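Local coordinates for protein transcriptional regulator, putative (Pseudomonas syringae pv. tomato, PDB 2R5F) that probably acts as a sugar-responsive transcription factor of the SorC family, this portion being its putative sugar-binding domain, at residues 7-13 against 25-29; 16-20 against 259-263; 90-96 against 120-124. All blocks are in the same frame, centred on the assembly; numbering follows the deposited sequence.

Contact 1 (7-13 against 25-29); sequences GLHLELE and VIVVE. With SO4 (sulfate ion), chain C.
The imidazole of H9 is shared between E29 and a sulfate ion, each nitrogen donating a hydrogen bond to one of the two anionic partners. NE2 of H9 donates to OE2 of E29 over 2.7 Å, using the anti lone pair of that oxygen. The bond is somewhat bent, and ring and carboxylate planes are 49° apart. ND1 of H9 reaches O4 of the sulfate at 2.8 Å. With both nitrogens donating, the ring is probably a charged imidazolium. The sulfate, probably taken up from the crystallisation liquor, also accepts the backbone N-H of L12 (N to O3 2.9 Å) and is bonded by R15.

E13 runs out extended beyond CG, and its OE2 accepts the N-H of V27 at 2.8 Å from above the carboxylate plane. The side chains of E13 and V27 run past each other in opposite directions, CG of E13 coming 3.7 Å from CG2 of V27. One water is held three ways, taking the N-H of H9 and donating to OE2 of E13 and to the carbonyl O of V27; a second joins the same carbonyl to N of L8. V25 and V27 point toward the helix, whereas V28 packs on helix 36-54. H9 occupies the N-cap position of helix 10-20, and an anion bound by a first-turn amide (here that of L12) is characteristic of a helix N terminus.

Contact 2 (16-20 against 259-263); sequences LQKMY and ARGLG
A helix-helix contact between the first and last helices of the modelled Rossmann-like domain is carried by L16, M19 and Y20 against A259, L262 and G263. Y20 makes the one hydrogen bond: its OH donates to the carbonyl O of L262 at 2.6 Å, arriving in the carbonyl plane on a lone pair with a C=O...O angle of 139°. That oxygen lies at the edge of the phenol ring, 3.3 Å from CE2 of Y20. L16 divides its two methyls between neighbours. CD1 touches CB of A259 at 3.6 Å, while CD2 presses on CA of G263 at 3.5 Å, tighter than usual for two carbons, and also reaches CB of L262. The selenomethionine M19 bends at chi3 (62°), turning its CE back to 3.5 Å from O of L262 and leaving SE beside C of G263. Y20 and L262 both rest on helix 237-245 as well, and L16 and A259 on strand 24-28. The contact therefore combines apolar packing with a single directed bond, through which the phenol hydroxyl of Y20 gives the backbone oxygen of L262 a donor across the contact and links the two helices.

Contact 3 (90-96 against 120-124); sequences VQLLGGV and FLLPS
V90 and F120 form a parallel bridge in a mixed sheet, their strands belonging to a beta-alpha-beta crossover whose connecting helix is 101-115; this unit suits the Rossmann-like domain. The backbone N of Q91 donates to O of F120 at 2.8 Å, a nearly straight bond (175°), and CA of V90 adds a CH...O contact to the same carbonyl. On the sheet face carrying both residues, CG2 of V90 approaches the F120 ring obliquely, 4.1 Å from CD2.

Beyond this pair the backbone of 90-96 turns aside, and the side chain of Q91 takes over the pairing. OE1 of Q91 accepts the N-H of L122 at 2.8 Å, the donor standing well above the carbonyl plane of the amide. CG of Q91 is anti to its own backbone nitrogen (chi1 174°) and the chain continues extended, which carries the amide across to L122. In turn CD1 of L122 fills in beside G94, 3.8 Å from its N, and lies 3.7 Å from O of Q91.

Further out, T105 and T108 of helix 101-115 touch Q91, while V146 of helix 138-149 packs on V90, F120 and L122, and R149 makes a cation-pi contact with F120. Bonds at both ends hold the amide of Q91 in its rotation: NE2 donates, close to the plane of its own amide, to O of L93, 3.0 Å away.

How the contacts relate
From the N terminus, the chain enters helix 10-20 and returns along strand 24-28, so contact 1 closes a short loop of 11 residues. Contact 2 starts inside that loop, at 16-20, and ends at the last modelled residues; the two cross along the chain and share helix 10-20. They also touch in space, through Q17 with V25 and through A259 with L12 and V27. Contact 3 opens after contact 1 has closed and falls within the long span of contact 2. Its centre is about 33 Å from that of contact 1, on the opposite side of the chain's centre. Contacts 1 and 3 thus reach distant parts of one sheet, while contact 2 brings the terminal helices together.

Contact 1 (7-13 against 25-29)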
loop_
_atom_site.group_PDB
_atom_site.type_symbol
_atom_site.label_atom_id
_atom_site.label_comp_id
_atom_site.label_asym_id
_atom_site.label_seq_id
_atom_site.Cartn_x
_atom_site.Cartn_y
_atom_site.Cartn_z
ATOM N N GLY A 7 -17.950 2.990 -8.996
ATOM C CA GLY A 7 -18.773 4.088 -8.467
ATOM C C GLY A 7 -20.185 3.734 -8.047
ATOM O O GLY A 7 -21.024 4.620 -7.879
ATOM N N LEU A 8 -20.446 2.446 -7.828
ATOM C CA LEU A 8 -21.787 2.003 -7.447
ATOM C C LEU A 8 -22.110 2.184 -5.940
ATOM O O LEU A 8 -23.239 1.904 -5.524
ATOM C CB LEU A 8 -22.015 0.550 -7.885
ATOM C CG LEU A 8 -21.963 0.202 -9.380
ATOM C CD1 LEU A 8 -22.060 -1.301 -9.583
ATOM C CD2 LEU A 8 -23.066 0.895 -10.187
ATOM N N HIS A 9 -21.142 2.644 -5.129
ATOM C CA HIS A 9 -21.370 2.795 -3.676
ATOM C C HIS A 9 -20.909 4.121 -3.079
ATOM O O HIS A 9 -20.151 4.152 -2.114
ATOM C CB HIS A 9 -20.791 1.594 -2.919
ATOM C CG HIS A 9 -21.340 0.288 -3.392
ATOM N ND1 HIS A 9 -22.555 -0.202 -2.972
ATOM C CD2 HIS A 9 -20.864 -0.600 -4.292
ATOM C CE1 HIS A 9 -22.799 -1.348 -3.576
ATOM N NE2 HIS A 9 -21.777 -1.619 -4.375
ATOM N N LEU A 10 -21.434 5.216 -3.632
ATOM C CA LEU A 10 -20.941 6.562 -3.333
ATOM C C LEU A 10 -21.325 7.025 -1.945
ATOM O O LEU A 10 -20.571 7.757 -1.297
ATOM C CB LEU A 10 -21.417 7.573 -4.386
ATOM C CG LEU A 10 -20.873 7.486 -5.824
ATOM C CD1 LEU A 10 -21.473 8.619 -6.693
ATOM C CD2 LEU A 10 -19.341 7.481 -5.907
ATOM N N GLU A 11 -22.507 6.601 -1.495
ATOM C CA GLU A 11 -22.956 6.882 -0.146
ATOM C C GLU A 11 -22.134 6.120 0.925
ATOM O O GLU A 11 -21.786 6.666 1.972
ATOM C CB GLU A 11 -24.443 6.576 -0.024
ATOM C CG GLU A 11 -25.305 7.356 -1.028
ATOM C CD GLU A 11 -26.780 7.048 -0.905
ATOM O OE1 GLU A 11 -27.142 6.033 -0.245
ATOM O OE2 GLU A 11 -27.596 7.831 -1.458
ATOM N N LEU A 12 -21.825 4.867 0.663
ATOM C CA LEU A 12 -20.975 4.093 1.572
ATOM C C LEU A 12 -19.571 4.736 1.681
ATOM O O LEU A 12 -19.044 4.920 2.780
ATOM C CB LEU A 12 -20.901 2.633 1.100
ATOM C CG LEU A 12 -20.075 1.580 1.842
ATOM C CD1 LEU A 12 -20.502 1.554 3.305
ATOM C CD2 LEU A 12 -20.306 0.198 1.194
ATOM N N GLU A 13 -18.986 5.092 0.539
ATOM C CA GLU A 13 -17.734 5.843 0.500
ATOM C C GLU A 13 -17.770 7.078 1.404
ATOM O O GLU A 13 -16.888 7.260 2.270
ATOM C CB GLU A 13 -17.434 6.264 -0.940
ATOM C CG GLU A 13 -17.026 5.086 -1.824
ATOM C CD GLU A 13 -16.753 5.467 -3.290
ATOM O OE1 GLU A 13 -16.758 6.668 -3.628
ATOM O OE2 GLU A 13 -16.523 4.545 -4.115
ATOM N N VAL A 25 -12.335 7.357 -0.004
ATOM C CA VAL A 25 -12.525 5.914 -0.018
ATOM C C VAL A 25 -13.131 5.614 -1.392
ATOM O O VAL A 25 -14.006 6.330 -1.864
ATOM C CB VAL A 25 -13.490 5.476 1.117
ATOM C CG1 VAL A 25 -13.952 4.065 0.918
ATOM C CG2 VAL A 25 -12.881 5.726 2.518
ATOM N N ILE A 26 -12.609 4.587 -2.049
ATOM C CA ILE A 26 -13.110 4.112 -3.334
ATOM C C ILE A 26 -13.588 2.710 -3.063
ATOM O O ILE A 26 -12.820 1.910 -2.558
ATOM C CB ILE A 26 -11.983 4.094 -4.383
ATOM C CG1 ILE A 26 -11.442 5.526 -4.564
ATOM C CG2 ILE A 26 -12.447 3.399 -5.675
ATOM C CD1 ILE A 26 -10.703 5.825 -5.843
ATOM N N VAL A 27 -14.852 2.420 -3.380
ATOM C CA VAL A 27 -15.410 1.083 -3.143
ATOM C C VAL A 27 -15.650 0.360 -4.463
ATOM O O VAL A 27 -16.305 0.900 -5.377
ATOM C CB VAL A 27 -16.703 1.095 -2.255
ATOM C CG1 VAL A 27 -17.358 -0.280 -2.221
ATOM C CG2 VAL A 27 -16.390 1.546 -0.829
ATOM N N VAL A 28 -15.108 -0.859 -4.546
ATOM C CA VAL A 28 -15.187 -1.705 -5.726
ATOM C C VAL A 28 -16.045 -2.930 -5.432
ATOM O O VAL A 28 -16.140 -3.360 -4.281
ATOM C CB VAL A 28 -13.765 -2.091 -6.270
ATOM C CG1 VAL A 28 -12.856 -0.837 -6.345
ATOM C CG2 VAL A 28 -13.066 -3.185 -5.393
ATOM N N GLU A 29 -16.706 -3.460 -6.462
ATOM C CA GLU A 29 -17.382 -4.741 -6.364
ATOM C C GLU A 29 -16.514 -5.844 -6.976
ATOM O O GLU A 29 -16.115 -5.760 -8.137
ATOM C CB GLU A 29 -18.749 -4.701 -7.062
ATOM C CG GLU A 29 -19.751 -3.727 -6.457
ATOM C CD GLU A 29 -21.098 -3.742 -7.153
ATOM O OE1 GLU A 29 -21.189 -4.278 -8.271
ATOM O OE2 GLU A 29 -22.069 -3.212 -6.591
HETATM S S SO4 C . -24.345 2.132 -0.610
HETATM O O1 SO4 C . -24.761 2.396 0.775
HETATM O O2 SO4 C . -25.484 2.194 -1.521
HETATM O O3 SO4 C . -23.387 3.171 -1.024
HETATM O O4 SO4 C . -23.795 0.766 -0.665
HETATM O O HOH W 1 -18.405 0.016 -7.237
HETATM O O HOH W 2 -18.324 3.010 -5.104
#

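Contact 2 (16-20 against 259-263)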
loop_
_atom_site.group_PDB
_atom_site.type_symbol
_atom_site.label_atom_id
_atom_site.label_comp_id
_atom_site.label_asym_id
_atom_site.label_seq_id
_atom_site.Cartn_x
_atom_site.Cartn_y
_atom_site.Cartn_z
ATOM N N LEU A 16 -17.888 6.313 5.311
ATOM C CA LEU A 16 -16.572 5.848 5.741
ATOM C C LEU A 16 -15.581 7.017 5.857
ATOM O O LEU A 16 -14.857 7.122 6.854
ATOM C CB LEU A 16 -16.043 4.759 4.795
ATOM C CG LEU A 16 -16.778 3.398 4.816
ATOM C CD1 LEU A 16 -16.096 2.394 3.910
ATOM C CD2 LEU A 16 -16.873 2.839 6.195
ATOM N N GLN A 17 -15.580 7.905 4.855
ATOM C CA GLN A 17 -14.784 9.143 4.889
ATOM C C GLN A 17 -15.105 10.001 6.105
ATOM O O GLN A 17 -14.198 10.500 6.751
ATOM C CB GLN A 17 -14.962 9.956 3.603
ATOM C CG GLN A 17 -14.401 9.254 2.358
ATOM C CD GLN A 17 -14.779 9.925 1.067
ATOM O OE1 GLN A 17 -14.438 9.455 -0.010
ATOM N NE2 GLN A 17 -15.473 11.033 1.159
ATOM N N LYS A 18 -16.385 10.169 6.422
ATOM C CA LYS A 18 -16.771 10.908 7.623
ATOM C C LYS A 18 -16.434 10.157 8.919
ATOM O O LYS A 18 -15.904 10.754 9.851
ATOM C CB LYS A 18 -18.259 11.278 7.609
ATOM C CG LYS A 18 -18.613 12.367 6.612
ATOM C CD LYS A 18 -20.002 12.969 6.830
ATOM C CE LYS A 18 -21.046 12.287 5.944
ATOM N NZ LYS A 18 -21.875 11.255 6.666
HETATM N N MSE A 19 -16.755 8.861 8.978
HETATM C CA MSE A 19 -16.503 8.039 10.171
HETATM C C MSE A 19 -15.042 7.972 10.594
HETATM O O MSE A 19 -14.734 8.034 11.785
HETATM C CB MSE A 19 -16.981 6.608 9.974
HETATM C CG MSE A 19 -18.453 6.436 10.058
HETATM SE SE MSE A 19 -18.883 4.550 9.764
HETATM C CE MSE A 19 -17.924 3.772 11.299
ATOM N N TYR A 20 -14.162 7.810 9.613
ATOM C CA TYR A 20 -12.742 7.595 9.867
ATOM C C TYR A 20 -11.869 8.826 9.608
ATOM O O TYR A 20 -10.644 8.771 9.790
ATOM C CB TYR A 20 -12.246 6.373 9.074
ATOM C CG TYR A 20 -12.931 5.114 9.570
ATOM C CD1 TYR A 20 -12.587 4.564 10.815
ATOM C CD2 TYR A 20 -13.948 4.501 8.829
ATOM C CE1 TYR A 20 -13.220 3.437 11.293
ATOM C CE2 TYR A 20 -14.590 3.362 9.315
ATOM C CZ TYR A 20 -14.215 2.847 10.544
ATOM O OH TYR A 20 -14.831 1.738 11.040
ATOM N N ALA A 259 -16.052 -2.710 3.123
ATOM C CA ALA A 259 -16.511 -1.361 3.388
ATOM C C ALA A 259 -17.722 -1.397 4.307
ATOM O O ALA A 259 -17.854 -0.552 5.186
ATOM C CB ALA A 259 -16.848 -0.650 2.080
ATOM N N ARG A 260 -18.597 -2.382 4.099
ATOM C CA ARG A 260 -19.762 -2.592 4.965
ATOM C C ARG A 260 -19.368 -3.058 6.372
ATOM O O ARG A 260 -19.913 -2.581 7.344
ATOM C CB ARG A 260 -20.794 -3.501 4.289
ATOM C CG ARG A 260 -21.687 -2.738 3.255
ATOM C CD ARG A 260 -22.615 -3.638 2.428
ATOM N NE ARG A 260 -23.290 -2.887 1.348
ATOM C CZ ARG A 260 -23.878 -3.449 0.283
ATOM N NH1 ARG A 260 -24.451 -2.690 -0.651
ATOM N NH2 ARG A 260 -23.884 -4.772 0.134
ATOM N N GLY A 261 -18.405 -3.975 6.479
ATOM C CA GLY A 261 -17.840 -4.349 7.778
ATOM C C GLY A 261 -17.272 -3.201 8.614
ATOM O O GLY A 261 -17.481 -3.160 9.838
ATOM N N LEU A 262 -16.552 -2.291 7.945
ATOM C CA LEU A 262 -16.014 -1.040 8.519
ATOM C C LEU A 262 -17.076 0.021 8.854
ATOM O O LEU A 262 -16.819 0.910 9.649
ATOM C CB LEU A 262 -15.001 -0.401 7.541
ATOM C CG LEU A 262 -13.637 -1.088 7.346
ATOM C CD1 LEU A 262 -12.920 -0.628 6.094
ATOM C CD2 LEU A 262 -12.765 -0.914 8.572
ATOM N N GLY A 263 -18.252 -0.095 8.227
ATOM C CA GLY A 263 -19.205 1.008 8.036
ATOM C C GLY A 263 -20.211 1.210 9.147
ATOM O O GLY A 263 -20.239 0.423 10.076
#

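Contact 3 (90-96 against 120-124)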
loop_
_atom_site.group_PDB
_atom_site.type_symbol
_atom_site.label_atom_id
_atom_site.label_comp_id
_atom_site.label_asym_id
_atom_site.label_seq_id
_atom_site.Cartn_x
_atom_site.Cartn_y
_atom_site.Cartn_z
ATOM N N VAL A 90 10.378 3.635 -4.985
ATOM C CA VAL A 90 11.246 3.162 -3.899
ATOM C C VAL A 90 10.598 1.936 -3.259
ATOM O O VAL A 90 9.387 1.922 -2.972
ATOM C CB VAL A 90 11.507 4.300 -2.857
ATOM C CG1 VAL A 90 12.462 3.851 -1.713
ATOM C CG2 VAL A 90 12.035 5.541 -3.581
ATOM N N GLN A 91 11.391 0.890 -3.089
ATOM C CA GLN A 91 10.961 -0.285 -2.355
ATOM C C GLN A 91 10.906 0.070 -0.875
ATOM O O GLN A 91 11.921 0.482 -0.312
ATOM C CB GLN A 91 11.969 -1.399 -2.572
ATOM C CG GLN A 91 11.683 -2.617 -1.741
ATOM C CD GLN A 91 12.374 -3.825 -2.295
ATOM O OE1 GLN A 91 13.147 -3.713 -3.233
ATOM N NE2 GLN A 91 12.119 -4.982 -1.710
ATOM N N LEU A 92 9.743 -0.099 -0.236
ATOM C CA LEU A 92 9.575 0.367 1.157
ATOM C C LEU A 92 9.742 -0.697 2.224
ATOM O O LEU A 92 9.618 -0.381 3.405
ATOM C CB LEU A 92 8.216 1.023 1.368
ATOM C CG LEU A 92 7.836 2.315 0.645
ATOM C CD1 LEU A 92 6.425 2.659 1.055
ATOM C CD2 LEU A 92 8.770 3.461 0.922
ATOM N N LEU A 93 9.971 -1.942 1.813
ATOM C CA LEU A 93 10.165 -3.075 2.727
ATOM C C LEU A 93 10.996 -4.131 2.015
ATOM O O LEU A 93 10.709 -4.485 0.866
ATOM C CB LEU A 93 8.826 -3.698 3.170
ATOM C CG LEU A 93 8.844 -5.123 3.789
ATOM C CD1 LEU A 93 9.807 -5.253 4.934
ATOM C CD2 LEU A 93 7.458 -5.558 4.258
ATOM N N GLY A 94 12.014 -4.633 2.700
ATOM C CA GLY A 94 12.866 -5.684 2.167
ATOM C C GLY A 94 13.323 -6.613 3.277
ATOM O O GLY A 94 13.527 -6.183 4.414
ATOM N N GLY A 95 13.482 -7.888 2.937
ATOM C CA GLY A 95 13.911 -8.911 3.878
ATOM C C GLY A 95 14.771 -9.918 3.154
ATOM O O GLY A 95 15.417 -9.580 2.162
ATOM N N VAL A 96 14.775 -11.160 3.643
ATOM C CA VAL A 96 15.625 -12.219 3.086
ATOM C C VAL A 96 14.760 -13.407 2.625
ATOM O O VAL A 96 13.822 -13.812 3.384
ATOM C CB VAL A 96 16.714 -12.684 4.118
ATOM C CG1 VAL A 96 17.603 -13.799 3.538
ATOM C CG2 VAL A 96 17.583 -11.505 4.567
ATOM N N PHE A 120 14.510 2.245 -6.769
ATOM C CA PHE A 120 15.459 2.148 -5.648
ATOM C C PHE A 120 15.017 0.905 -4.871
ATOM O O PHE A 120 13.910 0.863 -4.305
ATOM C CB PHE A 120 15.474 3.435 -4.792
ATOM C CG PHE A 120 15.985 4.654 -5.537
ATOM C CD1 PHE A 120 17.341 4.939 -5.596
ATOM C CD2 PHE A 120 15.110 5.490 -6.219
ATOM C CE1 PHE A 120 17.829 6.059 -6.298
ATOM C CE2 PHE A 120 15.584 6.609 -6.922
ATOM C CZ PHE A 120 16.942 6.889 -6.963
ATOM N N LEU A 121 15.865 -0.113 -4.922
ATOM C CA LEU A 121 15.525 -1.484 -4.567
ATOM C C LEU A 121 16.320 -1.967 -3.357
ATOM O O LEU A 121 17.397 -1.477 -3.090
ATOM C CB LEU A 121 15.852 -2.432 -5.746
ATOM C CG LEU A 121 15.364 -2.124 -7.165
ATOM C CD1 LEU A 121 15.962 -3.110 -8.131
ATOM C CD2 LEU A 121 13.856 -2.159 -7.265
ATOM N N LEU A 122 15.781 -2.960 -2.662
ATOM C CA LEU A 122 16.430 -3.595 -1.524
ATOM C C LEU A 122 16.553 -5.085 -1.827
ATOM O O LEU A 122 15.736 -5.895 -1.357
ATOM C CB LEU A 122 15.616 -3.392 -0.246
ATOM C CG LEU A 122 15.360 -1.968 0.229
ATOM C CD1 LEU A 122 14.245 -1.957 1.260
ATOM C CD2 LEU A 122 16.627 -1.335 0.784
ATOM N N PRO A 123 17.568 -5.450 -2.634
ATOM C CA PRO A 123 17.764 -6.825 -3.056
ATOM C C PRO A 123 17.941 -7.816 -1.928
ATOM O O PRO A 123 18.678 -7.572 -0.963
ATOM C CB PRO A 123 19.057 -6.762 -3.884
ATOM C CG PRO A 123 19.056 -5.364 -4.427
ATOM C CD PRO A 123 18.586 -4.568 -3.232
ATOM N N SER A 124 17.169 -8.887 -2.051
ATOM C CA SER A 124 17.601 -10.218 -1.681
ATOM C C SER A 124 16.986 -11.204 -2.770
ATOM O O SER A 124 16.512 -10.431 -3.897
ATOM C CB SER A 124 17.121 -10.585 -0.243
ATOM O OG SER A 124 17.862 -11.823 0.105
#